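ABC transporter substrate-binding protein (Rhizobium radiobacter, PDB 6TFX) binds mannopinic acid, a mannityl-opine, as the periplasmic solute-binding component of an ABC transporter that serves opine import into the bacterium. Local coordinates at residues A111-K115 with I126-V132; V275-A281 with I455-E459; Q179-A185 with S197-F203. All coordinates share one frame. Where two conformers were deposited one is given. Residue numbers count along the deposited sequence, not the author numbering.

Interaction 1 of 3, residues A111-K115 with I126-V132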
ATOM      1  N   ALA A 111       4.055   8.213  15.766  1.00 17.70           N
ATOM      2  CA  ALA A 111       5.049   8.681  16.731  1.00 19.33           C
ATOM      3  C   ALA A 111       4.660   9.966  17.460  1.00 21.92           C
ATOM      4  O   ALA A 111       5.138  10.187  18.581  1.00 22.35           O
ATOM      5  CB  ALA A 111       6.408   8.837  16.066  1.00 20.86           C
ATOM      6  N   ALA A 112       3.787  10.811  16.849  1.00 17.31           N
ATOM      7  CA  ALA A 112       3.412  12.074  17.491  1.00 18.54           C
ATOM      8  C   ALA A 112       2.230  11.953  18.435  1.00 21.42           C
ATOM      9  O   ALA A 112       1.845  12.951  19.057  1.00 22.86           O
ATOM     10  CB  ALA A 112       3.142  13.135  16.441  1.00 21.00           C
ATOM     11  N   ILE A 113       1.621  10.761  18.547  1.00 17.93           N
ATOM     12  CA  ILE A 113       0.515  10.585  19.484  1.00 18.10           C
ATOM     13  C   ILE A 113       1.129  10.411  20.884  1.00 19.88           C
ATOM     14  O   ILE A 113       2.022   9.573  21.049  1.00 20.88           O
ATOM     15  CB  ILE A 113      -0.387   9.375  19.103  1.00 21.16           C
ATOM     16  CG1 ILE A 113      -1.178   9.660  17.794  1.00 22.02           C
ATOM     17  CG2 ILE A 113      -1.340   9.038  20.256  1.00 22.64           C
ATOM     18  CD1 ILE A 113      -2.263   8.521  17.404  1.00 28.68           C
ATOM     19  N   GLN A 114       0.658  11.186  21.873  1.00 18.34           N
ATOM     20  CA  GLN A 114       1.163  11.063  23.239  1.00 18.89           C
ATOM     21  C   GLN A 114       0.296  10.060  24.007  1.00 22.45           C
ATOM     22  O   GLN A 114       0.824   9.131  24.624  1.00 22.76           O
ATOM     23  CB  GLN A 114       1.154  12.426  23.949  1.00 19.40           C
ATOM     24  CG  GLN A 114       1.847  12.356  25.286  1.00 23.66           C
ATOM     25  CD  GLN A 114       1.457  13.478  26.216  1.00 33.33           C
ATOM     26  OE1 GLN A 114       1.204  14.611  25.794  1.00 32.72           O
ATOM     27  NE2 GLN A 114       1.421  13.170  27.515  1.00 29.14           N
ATOM     28  N   LYS A 115      -1.042  10.275  23.997  1.00 18.63           N
ATOM     29  CA  LYS A 115      -1.936   9.357  24.691  1.00 19.84           C
ATOM     30  C   LYS A 115      -3.299   9.272  24.038  1.00 20.96           C
ATOM     31  O   LYS A 115      -3.690  10.159  23.277  1.00 18.88           O
ATOM     32  CB  LYS A 115      -2.035   9.653  26.199  1.00 26.02           C
ATOM     33  CG  LYS A 115      -2.199  11.105  26.557  1.00 30.67           C
ATOM     34  CD  LYS A 115      -1.951  11.355  28.050  1.00 30.43           C
ATOM     35  CE  LYS A 115      -2.350  12.761  28.408  1.00 41.50           C
ATOM     36  NZ  LYS A 115      -2.142  13.038  29.856  1.00 53.50           N
ATOM     37  N   ILE A 126      -7.644  12.090  22.210  1.00 15.92           N
ATOM     38  CA  ILE A 126      -6.303  11.807  21.679  1.00 15.13           C
ATOM     39  C   ILE A 126      -5.467  13.068  21.923  1.00 17.89           C
ATOM     40  O   ILE A 126      -5.846  14.153  21.488  1.00 16.81           O
ATOM     41  CB  ILE A 126      -6.351  11.469  20.166  1.00 18.85           C
ATOM     42  CG1 ILE A 126      -7.215  10.198  19.937  1.00 19.79           C
ATOM     43  CG2 ILE A 126      -4.931  11.306  19.596  1.00 17.94           C
ATOM     44  CD1 ILE A 126      -7.494   9.871  18.499  1.00 20.56           C
ATOM     45  N   THR A 127      -4.349  12.916  22.632  1.00 15.54           N
ATOM     46  CA  THR A 127      -3.458  14.039  22.920  1.00 15.36           C
ATOM     47  C   THR A 127      -2.197  13.792  22.094  1.00 19.16           C
ATOM     48  O   THR A 127      -1.665  12.672  22.070  1.00 16.98           O
ATOM     49  CB  THR A 127      -3.121  14.072  24.427  1.00 20.68           C
ATOM     50  OG1 THR A 127      -4.337  14.226  25.167  1.00 20.17           O
ATOM     51  CG2 THR A 127      -2.151  15.223  24.793  1.00 20.86           C
ATOM     52  N   LEU A 128      -1.717  14.862  21.440  1.00 17.18           N
ATOM     53  CA  LEU A 128      -0.544  14.825  20.571  1.00 16.17           C
ATOM     54  C   LEU A 128       0.636  15.504  21.232  1.00 18.06           C
ATOM     55  O   LEU A 128       0.448  16.431  22.027  1.00 18.47           O
ATOM     56  CB  LEU A 128      -0.855  15.561  19.241  1.00 16.37           C
ATOM     57  CG  LEU A 128      -2.129  15.094  18.512  1.00 19.74           C
ATOM     58  CD1 LEU A 128      -2.377  15.940  17.246  1.00 19.54           C
ATOM     59  CD2 LEU A 128      -2.055  13.628  18.162  1.00 20.43           C
ATOM     60  N   THR A 129       1.849  15.093  20.829  1.00 15.24           N
ATOM     61  CA  THR A 129       3.082  15.725  21.330  1.00 17.59           C
ATOM     62  C   THR A 129       3.341  17.042  20.568  1.00 23.19           C
ATOM     63  O   THR A 129       4.156  17.847  21.006  1.00 22.80           O
ATOM     64  CB  THR A 129       4.287  14.779  21.169  1.00 22.38           C
ATOM     65  OG1 THR A 129       4.573  14.603  19.779  1.00 22.45           O
ATOM     66  CG2 THR A 129       4.075  13.437  21.833  1.00 23.61           C
ATOM     67  N   ARG A 130       2.696  17.218  19.400  1.00 19.81           N
ATOM     68  CA  ARG A 130       2.832  18.417  18.559  1.00 19.55           C
ATOM     69  C   ARG A 130       1.709  18.381  17.530  1.00 21.36           C
ATOM     70  O   ARG A 130       1.065  17.353  17.384  1.00 18.88           O
ATOM     71  CB  ARG A 130       4.194  18.443  17.841  1.00 20.31           C
ATOM     72  CG  ARG A 130       4.381  17.221  16.979  1.00 25.86           C
ATOM     73  CD  ARG A 130       5.404  17.416  15.913  1.00 29.67           C
ATOM     74  NE  ARG A 130       5.644  16.159  15.196  1.00 28.08           N
ATOM     75  CZ  ARG A 130       5.016  15.785  14.082  1.00 38.54           C
ATOM     76  NH1 ARG A 130       4.065  16.546  13.559  1.00 26.66           N
ATOM     77  NH2 ARG A 130       5.326  14.636  13.494  1.00 32.00           N
ATOM     78  N   ARG A 131       1.476  19.486  16.811  1.00 19.15           N
ATOM     79  CA  ARG A 131       0.415  19.441  15.801  1.00 18.80           C
ATOM     80  C   ARG A 131       0.732  18.437  14.705  1.00 21.14           C
ATOM     81  O   ARG A 131       1.898  18.295  14.292  1.00 19.41           O
ATOM     82  CB  ARG A 131       0.162  20.831  15.220  1.00 17.49           C
ATOM     83  CG  ARG A 131      -0.659  21.670  16.184  1.00 17.44           C
ATOM     84  CD  ARG A 131      -0.861  23.109  15.721  1.00 19.59           C
ATOM     85  NE  ARG A 131       0.344  23.927  15.903  1.00 21.54           N
ATOM     86  CZ  ARG A 131       0.742  24.435  17.066  1.00 27.90           C
ATOM     87  NH1 ARG A 131       0.029  24.222  18.178  1.00 20.93           N
ATOM     88  NH2 ARG A 131       1.857  25.153  17.135  1.00 21.95           N
ATOM     89  N   VAL A 132      -0.310  17.710  14.253  1.00 15.66           N
ATOM     90  CA  VAL A 132      -0.170  16.689  13.220  1.00 15.75           C
ATOM     91  C   VAL A 132      -1.196  17.041  12.135  1.00 18.03           C
ATOM     92  O   VAL A 132      -2.372  16.665  12.233  1.00 17.76           O
ATOM     93  CB  VAL A 132      -0.375  15.253  13.766  1.00 20.23           C
ATOM     94  CG1 VAL A 132      -0.234  14.225  12.630  1.00 20.09           C
ATOM     95  CG2 VAL A 132       0.635  14.964  14.890  1.00 19.96           C
TER
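Backbone hydrogen bonds define this end of the antiparallel hairpin formed by strands 113-118 and 123-128. T129 N donates to A112 O at 2.8 Å, and T127 N donates to K115 O at 2.9 Å. Between these, T127 O accepts from two successive amides, Q114 N at 2.8 Å and K115 N at 3.1 Å. Two residues thus face one, which is a classic beta bulge; Q114, with psi near -53°, supplies the extra residue, and the register slips by one between the I113-L128 and K115-T127 pairs. Two CA-H...O contacts, L128 CA to A112 O at 3.4 Å and I126 CA to K115 O at 3.5 Å, reinforce the pairing.

Side-chain contacts add to this. A112 CB lies 3.5 Å from V132 CG2, and I113 CG1 meets L128 CD2 at 4.1 Å. A112 CB also rests over one face of the R130 guanidinium, 4.0 Å from R130 NH2. K115 and T127 share a face of the sheet, with K115 CG 3.8 Å from T127 CB.

Strand 113-118 is an outer strand of a four-stranded antiparallel sheet, while I126 bonds through its backbone to W69 of strand 68-73 and L128 to L67 just before it; L128 and V132 also pack against helix 135-138, and R130 reaches helix 422-430.

Interaction 2 of 3, residues V275-A281 with I455-E459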
ATOM      1  N   VAL A 275      18.751   1.463 -16.748  1.00 16.48           N
ATOM      2  CA  VAL A 275      17.321   1.205 -16.606  0.50 16.56           C
ATOM      3  C   VAL A 275      16.647   2.298 -17.439  1.00 20.73           C
ATOM      4  O   VAL A 275      17.172   3.420 -17.568  1.00 20.79           O
ATOM      5  CB  VAL A 275      16.777   1.155 -15.156  0.50 18.84           C
ATOM      6  CG1 VAL A 275      17.452   0.057 -14.341  0.50 18.35           C
ATOM      7  CG2 VAL A 275      16.905   2.502 -14.468  0.50 18.18           C
ATOM      8  N   ASN A 276      15.481   1.982 -17.994  1.00 19.30           N
ATOM      9  CA  ASN A 276      14.796   2.972 -18.809  1.00 18.38           C
ATOM     10  C   ASN A 276      13.318   2.966 -18.461  1.00 18.92           C
ATOM     11  O   ASN A 276      12.524   2.261 -19.075  1.00 18.84           O
ATOM     12  CB  ASN A 276      15.060   2.715 -20.296  1.00 20.83           C
ATOM     13  CG  ASN A 276      14.682   3.898 -21.149  1.00 32.80           C
ATOM     14  OD1 ASN A 276      13.739   4.644 -20.847  1.00 23.69           O
ATOM     15  ND2 ASN A 276      15.409   4.089 -22.241  1.00 34.06           N
ATOM     16  N   ALA A 277      12.950   3.773 -17.474  1.00 18.50           N
ATOM     17  CA  ALA A 277      11.567   3.817 -17.015  1.00 17.86           C
ATOM     18  C   ALA A 277      10.615   4.295 -18.109  1.00 20.45           C
ATOM     19  O   ALA A 277       9.503   3.753 -18.246  1.00 19.51           O
ATOM     20  CB  ALA A 277      11.467   4.704 -15.778  1.00 18.94           C
ATOM     21  N   ALA A 278      11.041   5.306 -18.909  1.00 20.94           N
ATOM     22  CA  ALA A 278      10.156   5.817 -19.990  1.00 21.63           C
ATOM     23  C   ALA A 278       9.791   4.719 -20.988  1.00 22.60           C
ATOM     24  O   ALA A 278       8.631   4.637 -21.423  1.00 21.85           O
ATOM     25  CB  ALA A 278      10.799   6.996 -20.707  1.00 23.81           C
ATOM     26  N   GLN A 279      10.746   3.841 -21.300  1.00 19.25           N
ATOM     27  CA  GLN A 279      10.476   2.729 -22.222  1.00 20.49           C
ATOM     28  C   GLN A 279       9.538   1.684 -21.604  1.00 20.27           C
ATOM     29  O   GLN A 279       8.695   1.115 -22.320  1.00 20.74           O
ATOM     30  CB  GLN A 279      11.773   2.108 -22.742  1.00 23.03           C
ATOM     31  CG  GLN A 279      12.580   3.092 -23.624  1.00 29.60           C
ATOM     32  CD  GLN A 279      12.105   3.268 -25.062  1.00 50.57           C
ATOM     33  OE1 GLN A 279      11.095   2.697 -25.504  1.00 45.05           O
ATOM     34  NE2 GLN A 279      12.833   4.078 -25.831  1.00 38.32           N
ATOM     35  N   ILE A 280       9.634   1.454 -20.268  1.00 17.37           N
ATOM     36  CA  ILE A 280       8.719   0.514 -19.611  1.00 16.27           C
ATOM     37  C   ILE A 280       7.293   1.104 -19.673  1.00 19.72           C
ATOM     38  O   ILE A 280       6.331   0.380 -19.969  1.00 19.81           O
ATOM     39  CB  ILE A 280       9.139   0.255 -18.135  1.00 18.81           C
ATOM     40  CG1 ILE A 280      10.482  -0.501 -18.111  1.00 20.53           C
ATOM     41  CG2 ILE A 280       8.036  -0.514 -17.348  1.00 18.15           C
ATOM     42  CD1 ILE A 280      11.167  -0.492 -16.714  1.00 25.97           C
ATOM     43  N   ALA A 281       7.170   2.423 -19.411  1.00 17.24           N
ATOM     44  CA  ALA A 281       5.856   3.103 -19.441  1.00 19.22           C
ATOM     45  C   ALA A 281       5.253   3.062 -20.849  1.00 23.54           C
ATOM     46  O   ALA A 281       4.062   2.794 -20.989  1.00 23.76           O
ATOM     47  CB  ALA A 281       6.011   4.548 -18.963  1.00 21.10           C
ATOM     48  N   ILE A 455      16.362   3.578  -7.406  1.00 14.34           N
ATOM     49  CA  ILE A 455      16.191   3.973  -8.807  1.00 13.74           C
ATOM     50  C   ILE A 455      14.712   3.866  -9.107  1.00 15.78           C
ATOM     51  O   ILE A 455      14.135   2.781  -9.040  1.00 15.74           O
ATOM     52  CB  ILE A 455      17.014   3.064  -9.754  1.00 16.72           C
ATOM     53  CG1 ILE A 455      18.513   3.054  -9.378  1.00 17.65           C
ATOM     54  CG2 ILE A 455      16.779   3.526 -11.210  1.00 18.98           C
ATOM     55  CD1 ILE A 455      19.235   1.831  -9.959  1.00 18.77           C
ATOM     56  N   PRO A 456      14.069   4.986  -9.445  1.00 15.17           N
ATOM     57  CA  PRO A 456      12.630   4.923  -9.716  1.00 15.56           C
ATOM     58  C   PRO A 456      12.350   4.309 -11.063  1.00 19.62           C
ATOM     59  O   PRO A 456      13.118   4.483 -12.030  1.00 18.92           O
ATOM     60  CB  PRO A 456      12.191   6.387  -9.724  1.00 18.12           C
ATOM     61  CG  PRO A 456      13.417   7.155 -10.037  1.00 21.68           C
ATOM     62  CD  PRO A 456      14.601   6.362  -9.535  1.00 18.00           C
ATOM     63  N   LEU A 457      11.244   3.587 -11.124  1.00 16.79           N
ATOM     64  CA  LEU A 457      10.837   2.998 -12.385  1.00 17.74           C
ATOM     65  C   LEU A 457       9.545   3.692 -12.753  1.00 20.77           C
ATOM     66  O   LEU A 457       9.528   4.915 -12.850  1.00 20.50           O
ATOM     67  CB  LEU A 457      10.706   1.468 -12.248  1.00 18.52           C
ATOM     68  CG  LEU A 457      11.955   0.781 -11.659  1.00 23.82           C
ATOM     69  CD1 LEU A 457      11.717  -0.642 -11.462  1.00 24.66           C
ATOM     70  CD2 LEU A 457      13.154   1.010 -12.530  1.00 28.57           C
ATOM     71  N   THR A 458       8.479   2.940 -12.941  1.00 15.51           N
ATOM     72  CA  THR A 458       7.184   3.520 -13.275  1.00 14.76           C
ATOM     73  C   THR A 458       6.286   3.476 -12.035  1.00 17.78           C
ATOM     74  O   THR A 458       6.550   2.704 -11.102  1.00 16.38           O
ATOM     75  CB  THR A 458       6.521   2.644 -14.354  1.00 19.47           C
ATOM     76  OG1 THR A 458       6.582   1.268 -13.920  1.00 17.57           O
ATOM     77  CG2 THR A 458       7.169   2.820 -15.721  1.00 19.67           C
ATOM     78  N   GLU A 459       5.179   4.251 -12.061  1.00 15.31           N
ATOM     79  CA  GLU A 459       4.114   4.127 -11.076  1.00 13.91           C
ATOM     80  C   GLU A 459       2.923   3.622 -11.898  1.00 16.91           C
ATOM     81  O   GLU A 459       2.805   3.982 -13.087  1.00 16.70           O
ATOM     82  CB  GLU A 459       3.796   5.437 -10.323  1.00 14.79           C
ATOM     83  CG  GLU A 459       3.299   6.574 -11.194  1.00 19.44           C
ATOM     84  CD  GLU A 459       3.174   7.908 -10.482  1.00 27.83           C
ATOM     85  OE1 GLU A 459       3.519   7.990  -9.282  1.00 20.24           O
ATOM     86  OE2 GLU A 459       2.773   8.889 -11.149  1.00 27.33           O
TER
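V275, in the m rotamer, turns its CG2 methyl onto CG2 of I455 at 3.4 Å, a tight apolar contact at the point where the chain enters helix 277-284. I455 is also m at chi1, and its CA-to-CB bond is directed toward segment 275-281. L457 behaves differently: its CA-to-CB bond runs sideways, but with chi1 m and chi2 t the end of the side chain swings back, so that CD2 comes to 4.5 Å from V275 CB. At A277 the small side chain permits close approach of the backbones. Its CA is 4.8 Å from that of L457, and its CB sits 3.5 Å from L457 O.

The helix starts with N276 as N-cap, whose OD1 accepts from Q279 N at 3.1 Å while its CA-to-CB bond points away from the strand. Helix 277-281 then runs nearly along strand 455-459, at 16° with 7.2 Å between the axes, covering part of the mixed sheet of this periplasmic-binding-protein fold. Through their backbones I455 and L457 bond to L253 and N251 of strand 240-255, and helix 340-353 covers V275, I280 and L457.

T458 adopts the p rotamer, which sets CG2 against the first turn of the helix: it lies 3.6 Å from A277 O, 3.7 Å from A281 N and 3.8 Å from CG2 of I280, itself m at chi1. The nearest atoms of the T458 side chain and the bound mannopinic acid are about 6 Å apart.

Interaction 3 of 3, residues Q179-A185 with S197-F203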
ATOM      1  N   GLN A 179      -7.290 -21.102  -1.738  1.00 22.99           N
ATOM      2  CA  GLN A 179      -8.375 -21.171  -2.730  1.00 22.39           C
ATOM      3  C   GLN A 179      -9.261 -19.929  -2.688  1.00 24.22           C
ATOM      4  O   GLN A 179      -9.492 -19.302  -3.732  1.00 22.74           O
ATOM      5  CB  GLN A 179      -9.244 -22.430  -2.534  1.00 24.66           C
ATOM      6  CG  GLN A 179      -8.474 -23.742  -2.688  1.00 37.11           C
ATOM      7  CD  GLN A 179      -9.394 -24.937  -2.772  1.00 65.72           C
ATOM      8  OE1 GLN A 179     -10.038 -25.174  -3.799  1.00 66.34           O
ATOM      9  NE2 GLN A 179      -9.470 -25.733  -1.709  1.00 52.86           N
ATOM     10  N   SER A 180      -9.782 -19.591  -1.493  1.00 20.24           N
ATOM     11  CA  SER A 180     -10.685 -18.452  -1.346  1.00 19.68           C
ATOM     12  C   SER A 180     -10.973 -18.031   0.078  1.00 24.80           C
ATOM     13  O   SER A 180     -10.723 -18.778   1.020  1.00 24.65           O
ATOM     14  CB  SER A 180     -12.025 -18.751  -2.025  1.00 22.38           C
ATOM     15  OG  SER A 180     -12.735 -19.831  -1.429  1.00 29.53           O
ATOM     16  N   VAL A 181     -11.547 -16.831   0.218  1.00 19.54           N
ATOM     17  CA  VAL A 181     -12.096 -16.325   1.460  1.00 19.02           C
ATOM     18  C   VAL A 181     -13.579 -16.129   1.185  1.00 22.97           C
ATOM     19  O   VAL A 181     -13.942 -15.536   0.159  1.00 22.16           O
ATOM     20  CB  VAL A 181     -11.459 -15.002   1.942  1.00 21.39           C
ATOM     21  CG1 VAL A 181     -12.070 -14.557   3.262  1.00 21.24           C
ATOM     22  CG2 VAL A 181      -9.955 -15.142   2.073  1.00 21.12           C
ATOM     23  N   THR A 182     -14.435 -16.627   2.093  1.00 20.84           N
ATOM     24  CA  THR A 182     -15.864 -16.427   1.977  1.00 19.61           C
ATOM     25  C   THR A 182     -16.232 -15.371   2.971  1.00 21.53           C
ATOM     26  O   THR A 182     -16.041 -15.555   4.186  1.00 21.37           O
ATOM     27  CB  THR A 182     -16.670 -17.726   2.249  1.00 24.42           C
ATOM     28  OG1 THR A 182     -16.218 -18.738   1.352  1.00 25.23           O
ATOM     29  CG2 THR A 182     -18.197 -17.521   2.060  1.00 21.90           C
ATOM     30  N   LEU A 183     -16.742 -14.241   2.467  1.00 18.54           N
ATOM     31  CA  LEU A 183     -17.230 -13.175   3.336  1.00 18.14           C
ATOM     32  C   LEU A 183     -18.748 -13.106   3.234  1.00 23.73           C
ATOM     33  O   LEU A 183     -19.317 -13.387   2.171  1.00 23.04           O
ATOM     34  CB  LEU A 183     -16.629 -11.814   2.966  1.00 17.70           C
ATOM     35  CG  LEU A 183     -15.086 -11.716   3.037  1.00 20.35           C
ATOM     36  CD1 LEU A 183     -14.469 -12.004   1.679  1.00 21.14           C
ATOM     37  CD2 LEU A 183     -14.663 -10.351   3.534  1.00 23.93           C
ATOM     38  N   THR A 184     -19.413 -12.770   4.347  1.00 19.21           N
ATOM     39  CA  THR A 184     -20.858 -12.637   4.330  1.00 19.06           C
ATOM     40  C   THR A 184     -21.217 -11.244   4.837  1.00 21.68           C
ATOM     41  O   THR A 184     -20.448 -10.629   5.573  1.00 20.81           O
ATOM     42  CB  THR A 184     -21.531 -13.736   5.163  1.00 25.82           C
ATOM     43  OG1 THR A 184     -21.052 -13.646   6.499  1.00 25.18           O
ATOM     44  CG2 THR A 184     -21.279 -15.123   4.610  1.00 25.73           C
ATOM     45  N   ALA A 185     -22.395 -10.751   4.446  1.00 21.25           N
ATOM     46  CA  ALA A 185     -22.840  -9.425   4.868  1.00 20.32           C
ATOM     47  C   ALA A 185     -22.994  -9.380   6.374  1.00 23.21           C
ATOM     48  O   ALA A 185     -23.517 -10.325   6.971  1.00 23.75           O
ATOM     49  CB  ALA A 185     -24.170  -9.099   4.212  1.00 20.76           C
ATOM     50  N   SER A 197     -25.117 -10.381  -0.245  1.00 21.96           N
ATOM     51  CA  SER A 197     -25.192 -11.304   0.886  1.00 21.75           C
ATOM     52  C   SER A 197     -23.863 -12.011   1.098  1.00 24.47           C
ATOM     53  O   SER A 197     -23.546 -12.386   2.227  1.00 23.04           O
ATOM     54  CB  SER A 197     -26.285 -12.340   0.634  1.00 24.71           C
ATOM     55  OG  SER A 197     -25.954 -13.050  -0.545  1.00 27.96           O
ATOM     56  N   LYS A 198     -23.070 -12.174   0.017  1.00 21.90           N
ATOM     57  CA  LYS A 198     -21.812 -12.911   0.082  1.00 21.26           C
ATOM     58  C   LYS A 198     -20.790 -12.418  -0.930  1.00 24.96           C
ATOM     59  O   LYS A 198     -21.157 -11.952  -2.011  1.00 24.66           O
ATOM     60  CB  LYS A 198     -22.109 -14.411  -0.198  1.00 24.90           C
ATOM     61  CG  LYS A 198     -21.017 -15.392   0.238  1.00 40.17           C
ATOM     62  CD  LYS A 198     -21.426 -16.844  -0.022  1.00 48.88           C
ATOM     63  CE  LYS A 198     -20.648 -17.421  -1.168  1.00 61.15           C
ATOM     64  NZ  LYS A 198     -20.775 -18.904  -1.229  1.00 72.20           N
ATOM     65  N   ILE A 199     -19.508 -12.537  -0.567  1.00 20.62           N
ATOM     66  CA  ILE A 199     -18.373 -12.273  -1.441  1.00 19.42           C
ATOM     67  C   ILE A 199     -17.537 -13.549  -1.445  1.00 23.58           C
ATOM     68  O   ILE A 199     -17.159 -14.035  -0.374  1.00 22.82           O
ATOM     69  CB  ILE A 199     -17.500 -11.064  -1.022  1.00 21.03           C
ATOM     70  CG1 ILE A 199     -18.335  -9.757  -0.934  1.00 20.43           C
ATOM     71  CG2 ILE A 199     -16.292 -10.889  -1.976  1.00 21.57           C
ATOM     72  CD1 ILE A 199     -17.597  -8.638  -0.161  1.00 22.49           C
ATOM     73  N   SER A 200     -17.263 -14.088  -2.637  1.00 19.82           N
ATOM     74  CA  SER A 200     -16.362 -15.233  -2.797  1.00 19.38           C
ATOM     75  C   SER A 200     -15.088 -14.608  -3.371  1.00 22.58           C
ATOM     76  O   SER A 200     -15.069 -14.156  -4.521  1.00 21.17           O
ATOM     77  CB  SER A 200     -16.955 -16.280  -3.740  1.00 23.61           C
ATOM     78  OG  SER A 200     -16.024 -17.340  -3.913  1.00 30.45           O
ATOM     79  N   TYR A 201     -14.062 -14.478  -2.524  1.00 18.52           N
ATOM     80  CA  TYR A 201     -12.803 -13.809  -2.843  1.00 18.24           C
ATOM     81  C   TYR A 201     -11.818 -14.900  -3.212  1.00 21.29           C
ATOM     82  O   TYR A 201     -11.305 -15.604  -2.342  1.00 20.52           O
ATOM     83  CB  TYR A 201     -12.376 -13.019  -1.609  1.00 18.19           C
ATOM     84  CG  TYR A 201     -11.176 -12.121  -1.797  1.00 18.73           C
ATOM     85  CD1 TYR A 201      -9.890 -12.583  -1.542  1.00 19.96           C
ATOM     86  CD2 TYR A 201     -11.335 -10.781  -2.140  1.00 18.21           C
ATOM     87  CE1 TYR A 201      -8.786 -11.741  -1.637  1.00 19.44           C
ATOM     88  CE2 TYR A 201     -10.236  -9.917  -2.215  1.00 18.70           C
ATOM     89  CZ  TYR A 201      -8.961 -10.409  -1.987  1.00 22.54           C
ATOM     90  OH  TYR A 201      -7.868  -9.584  -2.063  1.00 20.77           O
ATOM     91  N   ARG A 202     -11.618 -15.077  -4.517  1.00 18.47           N
ATOM     92  CA  ARG A 202     -10.825 -16.170  -5.084  0.50 18.85           C
ATOM     93  C   ARG A 202      -9.368 -15.836  -5.360  1.00 21.89           C
ATOM     94  O   ARG A 202      -9.084 -14.848  -6.043  1.00 20.03           O
ATOM     95  CB  ARG A 202     -11.484 -16.686  -6.366  0.50 19.06           C
ATOM     96  CG  ARG A 202     -12.828 -17.372  -6.125  0.50 25.74           C
ATOM     97  CD  ARG A 202     -13.372 -18.029  -7.385  0.50 28.02           C
ATOM     98  NE  ARG A 202     -12.498 -19.090  -7.891  0.50 31.90           N
ATOM     99  CZ  ARG A 202     -12.542 -19.572  -9.133  0.50 42.26           C
ATOM    100  NH1 ARG A 202     -13.426 -19.101 -10.005  0.50 22.04           N
ATOM    101  NH2 ARG A 202     -11.702 -20.525  -9.510  0.50 32.30           N
ATOM    102  N   PHE A 203      -8.461 -16.720  -4.897  1.00 19.53           N
ATOM    103  CA  PHE A 203      -7.019 -16.592  -5.111  1.00 18.84           C
ATOM    104  C   PHE A 203      -6.671 -17.198  -6.461  1.00 23.24           C
ATOM    105  O   PHE A 203      -6.761 -18.420  -6.646  1.00 22.92           O
ATOM    106  CB  PHE A 203      -6.245 -17.265  -3.973  1.00 19.92           C
ATOM    107  CG  PHE A 203      -6.509 -16.580  -2.653  1.00 20.57           C
ATOM    108  CD1 PHE A 203      -6.150 -15.252  -2.459  1.00 22.22           C
ATOM    109  CD2 PHE A 203      -7.108 -17.263  -1.602  1.00 23.13           C
ATOM    110  CE1 PHE A 203      -6.403 -14.614  -1.244  1.00 23.30           C
ATOM    111  CE2 PHE A 203      -7.350 -16.631  -0.385  1.00 24.67           C
ATOM    112  CZ  PHE A 203      -7.011 -15.305  -0.219  1.00 22.43           C
TER
HETATM  113  O   HOH W   1      -9.257 -19.964  -6.323  1.00 34.94           O
HETATM  114  O   HOH W   2     -15.722 -18.661  -1.375  1.00 38.55           O
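Two neighbouring antiparallel strands, 180-185 and 198-203, pair here within the large mixed sheet, strand 180-185 lying between 170-176 and 198-203, and the latter continuing the sheet to the parallel strand 5-10. Their axes come within 4.6 Å and run at 166°. The register is unbroken from Q179-F203 to A185-S197. V181 and Y201 form a hydrogen-bonded pair, with V181 N to Y201 O at 2.8 Å and Y201 N to V181 O at 2.9 Å; L183 and I199 form the next, L183 N to I199 O and I199 N to L183 O, both 2.9 Å. One hydrogen bond closes each end, F203 N to Q179 O and A185 N to S197 O, both 3.0 Å. A water spans the first end, donating to Q179 O at 2.7 Å and F203 O at 3.0 Å.

One face carries V181, L183, I199 and Y201. V181 CB meets Y201 CB at 4.2 Å, L183 CD1 reaches Y201 CB at 4.0 Å, and V181 CG2 touches F203 CZ at 3.7 Å. Helix 26-35 covers this side, where Y201 OH is hydrogen-bonded to S27.

S180, T182, T184, K198, S200 and R202 occupy the opposite face. A second water joins S180 OG (3.2 Å), T182 OG1 (2.8 Å) and S200 OG (2.9 Å), while Q176 is also hydrogen-bonded to S180 and R202 forms a salt bridge with E218. The chemistry is therefore two-sided: the apolar face is suited to burial beneath the helix, and the hydroxyl-rich face to solvent and polar neighbours.

Overall arrangement
From the N terminus, interaction 1 comes first, closing a short loop of ten residues, mostly strand, within a single hairpin. Interaction 3 follows with a similarly local closure, eleven residues without helix or strand. Interaction 2 is the long-range one: 173 residues, rich in helix, separate its segments, so it brings V275 and the start of helix 277-284 to strand 454-467 near the C-terminal end. The three are in series; none nests in or crosses another. Interactions 2 and 3 both reach the large mixed sheet, with centres about 36 Å apart, whereas interaction 1 belongs to the separate four-stranded antiparallel sheet, its centre about 38 Å from each of the others. None touches another.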